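Long-range contacts in ectonucleoside triphosphate diphosphohydrolase 4 (Homo sapiens, PDB 6WG5), which belongs to the GDA1/CD39 family of nucleoside phosphatases, whose fold is related to that of actin-like ATPases: residues V46-S50 with C131-M135; T309-P313 with Q335-L339; L322-D328 with R438-Q442. One frame throughout, in Å; residues are numbered along the deposited sequence.

Contact 1. Residues V46-S50 with C131-M135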
ATOM      1  N   VAL A  46      16.355  -0.760   3.718  1.00 39.17           N
ATOM      2  CA  VAL A  46      16.402   0.550   3.077  1.00 47.01           C
ATOM      3  C   VAL A  46      15.330   0.582   1.996  1.00 48.45           C
ATOM      4  O   VAL A  46      15.342  -0.243   1.073  1.00 46.61           O
ATOM      5  CB  VAL A  46      17.790   0.849   2.489  1.00 47.14           C
ATOM      6  CG1 VAL A  46      17.766   2.131   1.662  1.00 47.08           C
ATOM      7  CG2 VAL A  46      18.818   0.967   3.599  1.00 44.35           C
ATOM      8  N   ASP A  47      14.408   1.533   2.112  1.00 40.59           N
ATOM      9  CA  ASP A  47      13.407   1.787   1.081  1.00 43.45           C
ATOM     10  C   ASP A  47      13.955   2.852   0.137  1.00 47.38           C
ATOM     11  O   ASP A  47      14.049   4.027   0.507  1.00 50.65           O
ATOM     12  CB  ASP A  47      12.089   2.229   1.711  1.00 44.69           C
ATOM     13  CG  ASP A  47      11.118   2.809   0.696  1.00 52.21           C
ATOM     14  OD1 ASP A  47      11.249   2.509  -0.510  1.00 52.44           O
ATOM     15  OD2 ASP A  47      10.217   3.570   1.111  1.00 54.90           O
ATOM     16  N   CYS A  48      14.319   2.444  -1.078  1.00 49.35           N
ATOM     17  CA  CYS A  48      14.863   3.355  -2.088  1.00 53.46           C
ATOM     18  C   CYS A  48      13.733   3.753  -3.032  1.00 54.79           C
ATOM     19  O   CYS A  48      13.499   3.113  -4.058  1.00 53.79           O
ATOM     20  CB  CYS A  48      16.020   2.706  -2.838  1.00 58.32           C
ATOM     21  SG  CYS A  48      17.570   2.659  -1.911  1.00 62.15           S
ATOM     22  N   GLY A  49      13.031   4.833  -2.680  1.00 55.81           N
ATOM     23  CA  GLY A  49      11.943   5.333  -3.490  1.00 62.21           C
ATOM     24  C   GLY A  49      12.406   6.357  -4.513  1.00 68.64           C
ATOM     25  O   GLY A  49      13.592   6.644  -4.665  1.00 73.26           O
ATOM     26  N   SER A  50      11.428   6.916  -5.228  1.00 72.34           N
ATOM     27  CA  SER A  50      11.732   7.920  -6.242  1.00 74.13           C
ATOM     28  C   SER A  50      12.154   9.237  -5.601  1.00 77.23           C
ATOM     29  O   SER A  50      13.189   9.810  -5.958  1.00 80.45           O
ATOM     30  CB  SER A  50      10.521   8.133  -7.152  1.00 71.91           C
ATOM     31  OG  SER A  50      10.155   6.932  -7.809  1.00 68.76           O
ATOM     32  N   CYS A 131      14.592  -1.269  -3.841  1.00 47.69           N
ATOM     33  CA  CYS A 131      14.245  -0.073  -4.595  1.00 54.93           C
ATOM     34  C   CYS A 131      12.919  -0.278  -5.313  1.00 51.92           C
ATOM     35  O   CYS A 131      12.619  -1.383  -5.776  1.00 54.11           O
ATOM     36  CB  CYS A 131      15.341   0.263  -5.609  1.00 63.82           C
ATOM     37  SG  CYS A 131      17.019   0.030  -4.976  1.00 62.51           S
ATOM     38  N   THR A 132      12.134   0.796  -5.415  1.00 57.39           N
ATOM     39  CA  THR A 132      10.788   0.701  -5.967  1.00 61.66           C
ATOM     40  C   THR A 132      10.687   1.382  -7.331  1.00 68.32           C
ATOM     41  O   THR A 132      11.369   0.979  -8.278  1.00 69.02           O
ATOM     42  CB  THR A 132       9.775   1.295  -4.983  1.00 61.64           C
ATOM     43  OG1 THR A 132      10.171   2.625  -4.626  1.00 64.29           O
ATOM     44  CG2 THR A 132       9.684   0.437  -3.730  1.00 60.24           C
ATOM     45  N   ALA A 133       9.845   2.415  -7.445  1.00 65.34           N
ATOM     46  CA  ALA A 133       9.487   2.941  -8.759  1.00 68.19           C
ATOM     47  C   ALA A 133      10.628   3.724  -9.398  1.00 73.47           C
ATOM     48  O   ALA A 133      10.746   3.747 -10.629  1.00 72.04           O
ATOM     49  CB  ALA A 133       8.245   3.823  -8.646  1.00 69.91           C
ATOM     50  N   GLY A 134      11.469   4.374  -8.592  1.00 78.15           N
ATOM     51  CA  GLY A 134      12.545   5.170  -9.157  1.00 75.79           C
ATOM     52  C   GLY A 134      13.478   4.358 -10.034  1.00 76.43           C
ATOM     53  O   GLY A 134      13.912   4.819 -11.092  1.00 79.67           O
ATOM     54  N   MET A 135      13.799   3.137  -9.606  1.00 77.25           N
ATOM     55  CA  MET A 135      14.716   2.277 -10.342  1.00 78.17           C
ATOM     56  C   MET A 135      14.016   1.389 -11.360  1.00 81.74           C
ATOM     57  O   MET A 135      14.679   0.862 -12.261  1.00 85.63           O
ATOM     58  CB  MET A 135      15.498   1.394  -9.366  1.00 75.23           C
ATOM     59  CG  MET A 135      16.505   2.151  -8.517  1.00 76.12           C
ATOM     60  SD  MET A 135      18.104   2.329  -9.327  1.00 82.18           S
ATOM     61  CE  MET A 135      18.691   0.633  -9.300  1.00 80.15           C
TER
HETATM   62  O   HOH W   1       8.256   3.049  -1.944  1.00 55.11           O

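Contact 2. Residues T309-P313 with Q335-L339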
ATOM      1  N   THR A 309     -19.832  25.806 -24.348  1.00 43.66           N
ATOM      2  CA  THR A 309     -18.633  25.556 -25.140  1.00 46.70           C
ATOM      3  C   THR A 309     -17.371  25.711 -24.299  1.00 45.02           C
ATOM      4  O   THR A 309     -16.388  24.996 -24.520  1.00 41.48           O
ATOM      5  CB  THR A 309     -18.601  26.493 -26.350  1.00 51.12           C
ATOM      6  OG1 THR A 309     -17.440  26.221 -27.145  1.00 56.43           O
ATOM      7  CG2 THR A 309     -18.586  27.948 -25.913  1.00 48.41           C
ATOM      8  N   GLY A 310     -17.383  26.620 -23.326  1.00 49.53           N
ATOM      9  CA  GLY A 310     -16.255  26.811 -22.436  1.00 47.30           C
ATOM     10  C   GLY A 310     -15.176  27.742 -22.944  1.00 49.11           C
ATOM     11  O   GLY A 310     -14.141  27.879 -22.283  1.00 46.56           O
ATOM     12  N   LEU A 311     -15.385  28.399 -24.084  1.00 47.13           N
ATOM     13  CA  LEU A 311     -14.337  29.207 -24.696  1.00 51.36           C
ATOM     14  C   LEU A 311     -14.165  30.566 -24.028  1.00 49.97           C
ATOM     15  O   LEU A 311     -13.080  31.150 -24.122  1.00 44.75           O
ATOM     16  CB  LEU A 311     -14.638  29.389 -26.184  1.00 54.37           C
ATOM     17  CG  LEU A 311     -14.540  28.096 -26.997  1.00 48.91           C
ATOM     18  CD1 LEU A 311     -15.299  28.219 -28.309  1.00 51.34           C
ATOM     19  CD2 LEU A 311     -13.085  27.742 -27.255  1.00 45.08           C
ATOM     20  N   THR A 312     -15.193  31.080 -23.365  1.00 58.59           N
ATOM     21  CA  THR A 312     -15.096  32.317 -22.607  1.00 60.45           C
ATOM     22  C   THR A 312     -15.814  32.130 -21.281  1.00 62.20           C
ATOM     23  O   THR A 312     -16.676  31.254 -21.153  1.00 59.36           O
ATOM     24  CB  THR A 312     -15.700  33.512 -23.357  1.00 57.45           C
ATOM     25  OG1 THR A 312     -17.105  33.303 -23.550  1.00 56.96           O
ATOM     26  CG2 THR A 312     -15.023  33.697 -24.709  1.00 52.35           C
ATOM     27  N   PRO A 313     -15.483  32.942 -20.272  1.00 68.96           N
ATOM     28  CA  PRO A 313     -16.101  32.753 -18.949  1.00 62.94           C
ATOM     29  C   PRO A 313     -17.614  32.882 -18.954  1.00 58.97           C
ATOM     30  O   PRO A 313     -18.264  32.352 -18.044  1.00 59.12           O
ATOM     31  CB  PRO A 313     -15.450  33.852 -18.098  1.00 65.06           C
ATOM     32  CG  PRO A 313     -14.183  34.187 -18.802  1.00 67.53           C
ATOM     33  CD  PRO A 313     -14.479  34.019 -20.259  1.00 70.98           C
ATOM     34  N   GLN A 335      -4.509  27.090 -25.142  1.00 68.07           N
ATOM     35  CA  GLN A 335      -5.920  27.424 -25.060  1.00 63.53           C
ATOM     36  C   GLN A 335      -6.381  27.436 -23.604  1.00 63.28           C
ATOM     37  O   GLN A 335      -5.645  27.075 -22.682  1.00 59.83           O
ATOM     38  CB  GLN A 335      -6.754  26.430 -25.868  1.00 61.60           C
ATOM     39  CG  GLN A 335      -6.464  26.438 -27.360  1.00 71.73           C
ATOM     40  CD  GLN A 335      -6.847  27.746 -28.022  1.00 78.07           C
ATOM     41  OE1 GLN A 335      -8.027  28.089 -28.111  1.00 81.23           O
ATOM     42  NE2 GLN A 335      -5.848  28.489 -28.485  1.00 78.85           N
ATOM     43  N   THR A 336      -7.627  27.859 -23.407  1.00 56.28           N
ATOM     44  CA  THR A 336      -8.234  27.898 -22.084  1.00 53.64           C
ATOM     45  C   THR A 336      -9.706  27.548 -22.210  1.00 51.89           C
ATOM     46  O   THR A 336     -10.397  28.068 -23.091  1.00 55.55           O
ATOM     47  CB  THR A 336      -8.069  29.278 -21.432  1.00 57.59           C
ATOM     48  OG1 THR A 336      -6.708  29.447 -21.011  1.00 60.36           O
ATOM     49  CG2 THR A 336      -8.994  29.437 -20.223  1.00 54.13           C
ATOM     50  N   ILE A 337     -10.175  26.668 -21.331  1.00 34.71           N
ATOM     51  CA  ILE A 337     -11.579  26.295 -21.246  1.00 33.98           C
ATOM     52  C   ILE A 337     -12.059  26.624 -19.843  1.00 33.59           C
ATOM     53  O   ILE A 337     -11.385  26.300 -18.860  1.00 32.83           O
ATOM     54  CB  ILE A 337     -11.793  24.806 -21.573  1.00 32.51           C
ATOM     55  CG1 ILE A 337     -11.334  24.508 -23.004  1.00 33.08           C
ATOM     56  CG2 ILE A 337     -13.254  24.412 -21.388  1.00 31.90           C
ATOM     57  CD1 ILE A 337     -12.040  25.331 -24.077  1.00 34.51           C
ATOM     58  N   TYR A 338     -13.216  27.271 -19.754  1.00 35.71           N
ATOM     59  CA  TYR A 338     -13.748  27.748 -18.488  1.00 36.32           C
ATOM     60  C   TYR A 338     -14.858  26.826 -18.001  1.00 36.02           C
ATOM     61  O   TYR A 338     -15.697  26.374 -18.787  1.00 34.38           O
ATOM     62  CB  TYR A 338     -14.268  29.178 -18.632  1.00 37.60           C
ATOM     63  CG  TYR A 338     -13.197  30.148 -19.077  1.00 41.88           C
ATOM     64  CD1 TYR A 338     -12.335  30.731 -18.156  1.00 42.22           C
ATOM     65  CD2 TYR A 338     -13.040  30.473 -20.418  1.00 45.07           C
ATOM     66  CE1 TYR A 338     -11.350  31.613 -18.558  1.00 49.00           C
ATOM     67  CE2 TYR A 338     -12.058  31.357 -20.830  1.00 49.66           C
ATOM     68  CZ  TYR A 338     -11.216  31.924 -19.896  1.00 53.41           C
ATOM     69  OH  TYR A 338     -10.237  32.803 -20.300  1.00 55.94           O
ATOM     70  N   LEU A 339     -14.848  26.548 -16.700  1.00 32.79           N
ATOM     71  CA  LEU A 339     -15.812  25.656 -16.078  1.00 31.70           C
ATOM     72  C   LEU A 339     -16.540  26.383 -14.956  1.00 32.30           C
ATOM     73  O   LEU A 339     -16.061  27.387 -14.421  1.00 33.23           O
ATOM     74  CB  LEU A 339     -15.129  24.402 -15.509  1.00 34.36           C
ATOM     75  CG  LEU A 339     -13.980  23.782 -16.308  1.00 36.33           C
ATOM     76  CD1 LEU A 339     -13.398  22.599 -15.549  1.00 39.29           C
ATOM     77  CD2 LEU A 339     -14.434  23.350 -17.693  1.00 34.81           C
TER
HETATM   78  O   HOH W   2     -10.574  33.424 -23.494  1.00 49.44           O

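Contact 3. Residues L322-D328 with R438-Q442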
ATOM      1  N   LEU A 322     -17.557  19.491  -9.686  1.00 27.32           N
ATOM      2  CA  LEU A 322     -16.960  20.588  -8.944  1.00 28.41           C
ATOM      3  C   LEU A 322     -17.975  21.178  -7.973  1.00 30.27           C
ATOM      4  O   LEU A 322     -19.184  21.107  -8.217  1.00 31.27           O
ATOM      5  CB  LEU A 322     -16.455  21.694  -9.881  1.00 28.63           C
ATOM      6  CG  LEU A 322     -15.137  21.412 -10.604  1.00 29.58           C
ATOM      7  CD1 LEU A 322     -14.870  22.481 -11.650  1.00 29.29           C
ATOM      8  CD2 LEU A 322     -13.975  21.331  -9.618  1.00 29.36           C
ATOM      9  N   PRO A 323     -17.518  21.761  -6.864  1.00 32.56           N
ATOM     10  CA  PRO A 323     -18.457  22.374  -5.917  1.00 32.41           C
ATOM     11  C   PRO A 323     -19.327  23.422  -6.595  1.00 35.37           C
ATOM     12  O   PRO A 323     -18.936  24.043  -7.585  1.00 35.35           O
ATOM     13  CB  PRO A 323     -17.540  23.007  -4.864  1.00 32.02           C
ATOM     14  CG  PRO A 323     -16.258  22.279  -4.978  1.00 34.82           C
ATOM     15  CD  PRO A 323     -16.123  21.874  -6.411  1.00 32.03           C
ATOM     16  N   LEU A 324     -20.519  23.619  -6.039  1.00 34.44           N
ATOM     17  CA  LEU A 324     -21.473  24.550  -6.624  1.00 36.88           C
ATOM     18  C   LEU A 324     -20.888  25.956  -6.700  1.00 39.40           C
ATOM     19  O   LEU A 324     -20.396  26.494  -5.704  1.00 38.34           O
ATOM     20  CB  LEU A 324     -22.760  24.558  -5.800  1.00 37.81           C
ATOM     21  CG  LEU A 324     -23.871  25.493  -6.282  1.00 42.15           C
ATOM     22  CD1 LEU A 324     -24.490  24.980  -7.574  1.00 41.71           C
ATOM     23  CD2 LEU A 324     -24.926  25.639  -5.204  1.00 46.16           C
ATOM     24  N   ASP A 325     -20.942  26.544  -7.896  1.00 41.20           N
ATOM     25  CA  ASP A 325     -20.614  27.946  -8.177  1.00 43.60           C
ATOM     26  C   ASP A 325     -19.120  28.241  -8.174  1.00 38.23           C
ATOM     27  O   ASP A 325     -18.741  29.417  -8.302  1.00 40.16           O
ATOM     28  CB  ASP A 325     -21.296  28.910  -7.198  1.00 50.07           C
ATOM     29  CG  ASP A 325     -22.793  29.013  -7.428  1.00 55.05           C
ATOM     30  OD1 ASP A 325     -23.254  28.669  -8.537  1.00 50.60           O
ATOM     31  OD2 ASP A 325     -23.506  29.447  -6.498  1.00 60.91           O
ATOM     32  N   ILE A 326     -18.255  27.235  -8.035  1.00 34.60           N
ATOM     33  CA  ILE A 326     -16.826  27.475  -8.188  1.00 32.90           C
ATOM     34  C   ILE A 326     -16.517  27.725  -9.658  1.00 34.76           C
ATOM     35  O   ILE A 326     -17.130  27.137 -10.558  1.00 37.45           O
ATOM     36  CB  ILE A 326     -15.994  26.296  -7.650  1.00 36.01           C
ATOM     37  CG1 ILE A 326     -14.520  26.700  -7.545  1.00 35.44           C
ATOM     38  CG2 ILE A 326     -16.128  25.079  -8.563  1.00 34.03           C
ATOM     39  CD1 ILE A 326     -13.631  25.653  -6.893  1.00 33.90           C
ATOM     40  N   LYS A 327     -15.549  28.599  -9.908  1.00 41.15           N
ATOM     41  CA  LYS A 327     -15.092  28.894 -11.259  1.00 44.10           C
ATOM     42  C   LYS A 327     -13.680  28.347 -11.425  1.00 45.25           C
ATOM     43  O   LYS A 327     -12.765  28.742 -10.696  1.00 49.91           O
ATOM     44  CB  LYS A 327     -15.149  30.395 -11.534  1.00 45.18           C
ATOM     45  CG  LYS A 327     -16.572  30.939 -11.492  1.00 47.89           C
ATOM     46  CD  LYS A 327     -16.632  32.443 -11.678  1.00 53.33           C
ATOM     47  CE  LYS A 327     -18.065  32.940 -11.561  1.00 60.13           C
ATOM     48  NZ  LYS A 327     -18.209  34.372 -11.944  1.00 63.54           N
ATOM     49  N   ASP A 328     -13.519  27.424 -12.371  1.00 38.63           N
ATOM     50  CA  ASP A 328     -12.250  26.772 -12.653  1.00 38.91           C
ATOM     51  C   ASP A 328     -11.977  26.892 -14.145  1.00 35.33           C
ATOM     52  O   ASP A 328     -12.856  27.266 -14.928  1.00 41.70           O
ATOM     53  CB  ASP A 328     -12.276  25.298 -12.213  1.00 41.59           C
ATOM     54  CG  ASP A 328     -10.897  24.662 -12.195  1.00 48.41           C
ATOM     55  OD1 ASP A 328      -9.901  25.395 -12.015  1.00 50.16           O
ATOM     56  OD2 ASP A 328     -10.810  23.423 -12.353  1.00 49.86           O
ATOM     57  N   ARG A 438      -7.845  20.054  -1.453  1.00 21.06           N
ATOM     58  CA  ARG A 438      -8.835  19.127  -0.917  1.00 23.26           C
ATOM     59  C   ARG A 438     -10.236  19.718  -0.999  1.00 25.18           C
ATOM     60  O   ARG A 438     -11.190  19.031  -1.383  1.00 28.05           O
ATOM     61  CB  ARG A 438      -8.482  18.772   0.529  1.00 22.97           C
ATOM     62  CG  ARG A 438      -9.609  18.136   1.335  1.00 24.70           C
ATOM     63  CD  ARG A 438     -10.143  16.875   0.681  1.00 25.81           C
ATOM     64  NE  ARG A 438      -9.079  15.942   0.322  1.00 27.94           N
ATOM     65  CZ  ARG A 438      -9.269  14.812  -0.351  1.00 27.97           C
ATOM     66  NH1 ARG A 438     -10.489  14.460  -0.746  1.00 26.42           N
ATOM     67  NH2 ARG A 438      -8.235  14.030  -0.636  1.00 29.03           N
ATOM     68  N   LEU A 439     -10.378  20.997  -0.644  1.00 27.11           N
ATOM     69  CA  LEU A 439     -11.692  21.630  -0.659  1.00 30.80           C
ATOM     70  C   LEU A 439     -12.275  21.658  -2.068  1.00 30.71           C
ATOM     71  O   LEU A 439     -13.488  21.500  -2.254  1.00 26.43           O
ATOM     72  CB  LEU A 439     -11.584  23.048  -0.096  1.00 27.88           C
ATOM     73  CG  LEU A 439     -12.891  23.700   0.353  1.00 26.09           C
ATOM     74  CD1 LEU A 439     -13.345  23.132   1.696  1.00 28.41           C
ATOM     75  CD2 LEU A 439     -12.733  25.208   0.431  1.00 26.78           C
ATOM     76  N   LYS A 440     -11.423  21.851  -3.075  1.00 31.94           N
ATOM     77  CA  LYS A 440     -11.892  22.013  -4.445  1.00 28.36           C
ATOM     78  C   LYS A 440     -12.212  20.677  -5.104  1.00 29.64           C
ATOM     79  O   LYS A 440     -13.207  20.565  -5.828  1.00 34.67           O
ATOM     80  CB  LYS A 440     -10.838  22.767  -5.253  1.00 26.16           C
ATOM     81  CG  LYS A 440     -11.096  22.844  -6.745  1.00 28.46           C
ATOM     82  CD  LYS A 440     -10.153  23.857  -7.380  1.00 30.91           C
ATOM     83  CE  LYS A 440     -10.245  23.872  -8.894  1.00 34.61           C
ATOM     84  NZ  LYS A 440      -9.160  24.714  -9.478  1.00 38.09           N
ATOM     85  N   TYR A 441     -11.391  19.654  -4.868  1.00 24.54           N
ATOM     86  CA  TYR A 441     -11.507  18.386  -5.579  1.00 23.26           C
ATOM     87  C   TYR A 441     -12.110  17.277  -4.725  1.00 22.53           C
ATOM     88  O   TYR A 441     -12.129  16.119  -5.158  1.00 24.07           O
ATOM     89  CB  TYR A 441     -10.134  17.964  -6.109  1.00 20.36           C
ATOM     90  CG  TYR A 441      -9.590  18.928  -7.136  1.00 19.93           C
ATOM     91  CD1 TYR A 441     -10.145  19.000  -8.407  1.00 30.11           C
ATOM     92  CD2 TYR A 441      -8.529  19.773  -6.836  1.00 25.89           C
ATOM     93  CE1 TYR A 441      -9.662  19.882  -9.349  1.00 28.51           C
ATOM     94  CE2 TYR A 441      -8.036  20.662  -7.779  1.00 26.88           C
ATOM     95  CZ  TYR A 441      -8.607  20.711  -9.033  1.00 28.27           C
ATOM     96  OH  TYR A 441      -8.128  21.589  -9.981  1.00 32.62           O
ATOM     97  N   GLN A 442     -12.613  17.600  -3.531  1.00 26.38           N
ATOM     98  CA  GLN A 442     -13.281  16.596  -2.708  1.00 30.33           C
ATOM     99  C   GLN A 442     -14.426  15.935  -3.464  1.00 29.14           C
ATOM    100  O   GLN A 442     -14.618  14.717  -3.373  1.00 27.00           O
ATOM    101  CB  GLN A 442     -13.796  17.238  -1.416  1.00 28.15           C
ATOM    102  CG  GLN A 442     -14.905  16.461  -0.693  1.00 26.99           C
ATOM    103  CD  GLN A 442     -14.410  15.188  -0.032  1.00 26.27           C
ATOM    104  OE1 GLN A 442     -13.216  15.023   0.217  1.00 27.49           O
ATOM    105  NE2 GLN A 442     -15.332  14.279   0.256  1.00 24.57           N
TER

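Contact 1. Residues V46-S50 with C131-M135
Here two neighbouring parallel strands of an actin-like ATPase fold end side by side. By sequence, Asp47 to Ser50 and Cys131 to Met135 probably lie in apyrase conserved regions 1 and 2, respectively. In relatives these regions flank the active-site cleft. The main hydrogen bond is backbone to backbone, from Thr132 N to Cys48 O (3.0 Å). Cys131 CA also approaches Cys48 O, at 3.3 Å. Apolar contact comes from the two cysteines, which lie on the same face of the sheet: Cys48 CB is 3.6 Å from Cys131 SG. A water weakly links the two segments, 3.4 Å from Asp47 OD1 and 3.3 Å from Thr132 OG1. The other carboxylate oxygen, Asp47 OD2, forms a salt bridge with Arg54. Beyond the strands, Ser50 meets the start of helix 133-136 at Gly134, where a side chain would be tight against Ser50. Ser50 OG lies 3.0 Å from Gly134 N, at a poor angle for a hydrogen bond.

Contact 2. Residues T309-P313 with Q335-L339
This is a loop-to-strand contact in the outlying small sheet of the protein. The loop 309-313 follows helix 301-305 and leads towards strand 317-319. It lies against strand 335-341, the central strand of this three-stranded sheet. One hydrogen bond joins the two, from Tyr338 N to Gly310 O (2.8 Å). The same carbonyl oxygen, Gly310 O, is 3.2 Å from Ile337 CA, a CA-H...O contact. Gly310 sits at a positive phi of 85°. A CB there would be jammed against the preceding carbonyl and would clash with Ile337 CG2, so the site calls for glycine. Tyr338 points its side chain at the loop and is the main contact residue. Pro313 lies over one face of its ring in a CH-pi contact, with Pro313 CG 3.8 Å from the centroid of the Tyr338 ring. Leu311 O approaches the ring edge, 3.5 Å from Tyr338 CE2. A water lies 3.3 Å from Tyr338 OH and donates weakly to Leu311 O at 3.4 Å. Leu311 CD2 packs on Ile337 CD1 at 4.1 Å. Between these two segments no charged side chain takes part; the contact rests on one main-chain hydrogen bond and on apolar and CH-pi packing.

Contact 3. Residues L322-D328 with R438-Q442
A lysine on helix 436-456 reaches across to an aspartate at the start of strand 327-332. Lys440 NZ and Asp328 OD1 form a salt bridge of 2.7 Å, which is also a hydrogen bond. The lysine side chain is fully extended, with all four chi angles near 180°. Its nitrogen has a second, weak partner: Lys440 NZ is 3.3 Å from Tyr441 OH. Asp328 OD1 also bonds to a residue flanking one of the two segments. Asp328 OD2 has a long, weak ion pair with Arg287. The aliphatic part of Lys440 runs past apolar groups: Ile326 CD1 is 3.8 Å from Lys440 CG, and Leu322 CD2 is 4.3 Å from the same Lys440 CG. Between Leu322, which follows the disulfide-bonded Cys321, and the strand, the chain makes a type II beta turn from Pro323 to Ile326, with Asp325 at a positive phi of 75°. Ile326 N donates to Pro323 O across it (3.3 Å). Pro323 faces the helix, and Pro323 CD touches Lys440 O at 3.2 Å. Leu439 O forms a hydrogen bond with Tyr413 OH. The polar ends of Arg438 and Gln442 are bound away from the turn. Arg438 NH1 donates to Gln442 OE1 (2.9 Å), Arg438 NH2 forms a salt bridge with Glu386, and Gln442 NE2 bonds to Cys390 O.

Contact 1 comes first along the chain and closes before the other two begin. It lies in a different sheet, where strands 40-48 and 127-131 pair. Its centre is about 40 Å from that of contact 2 and about 34 Å from that of contact 3. Contacts 2 and 3 are neighbours, with centres about 16 Å apart, and their segments alternate along the chain. They share the sheet of strands 317-319, 335-341 and 327-332. Leu339 N and Asp328 O, 2.8 Å apart, probably hydrogen-bond across it. A loop packs on its central strand at contact 2, and helix 436-456 meets the turn leading into strand 327-332 at contact 3, well away from the strand ends of contact 1.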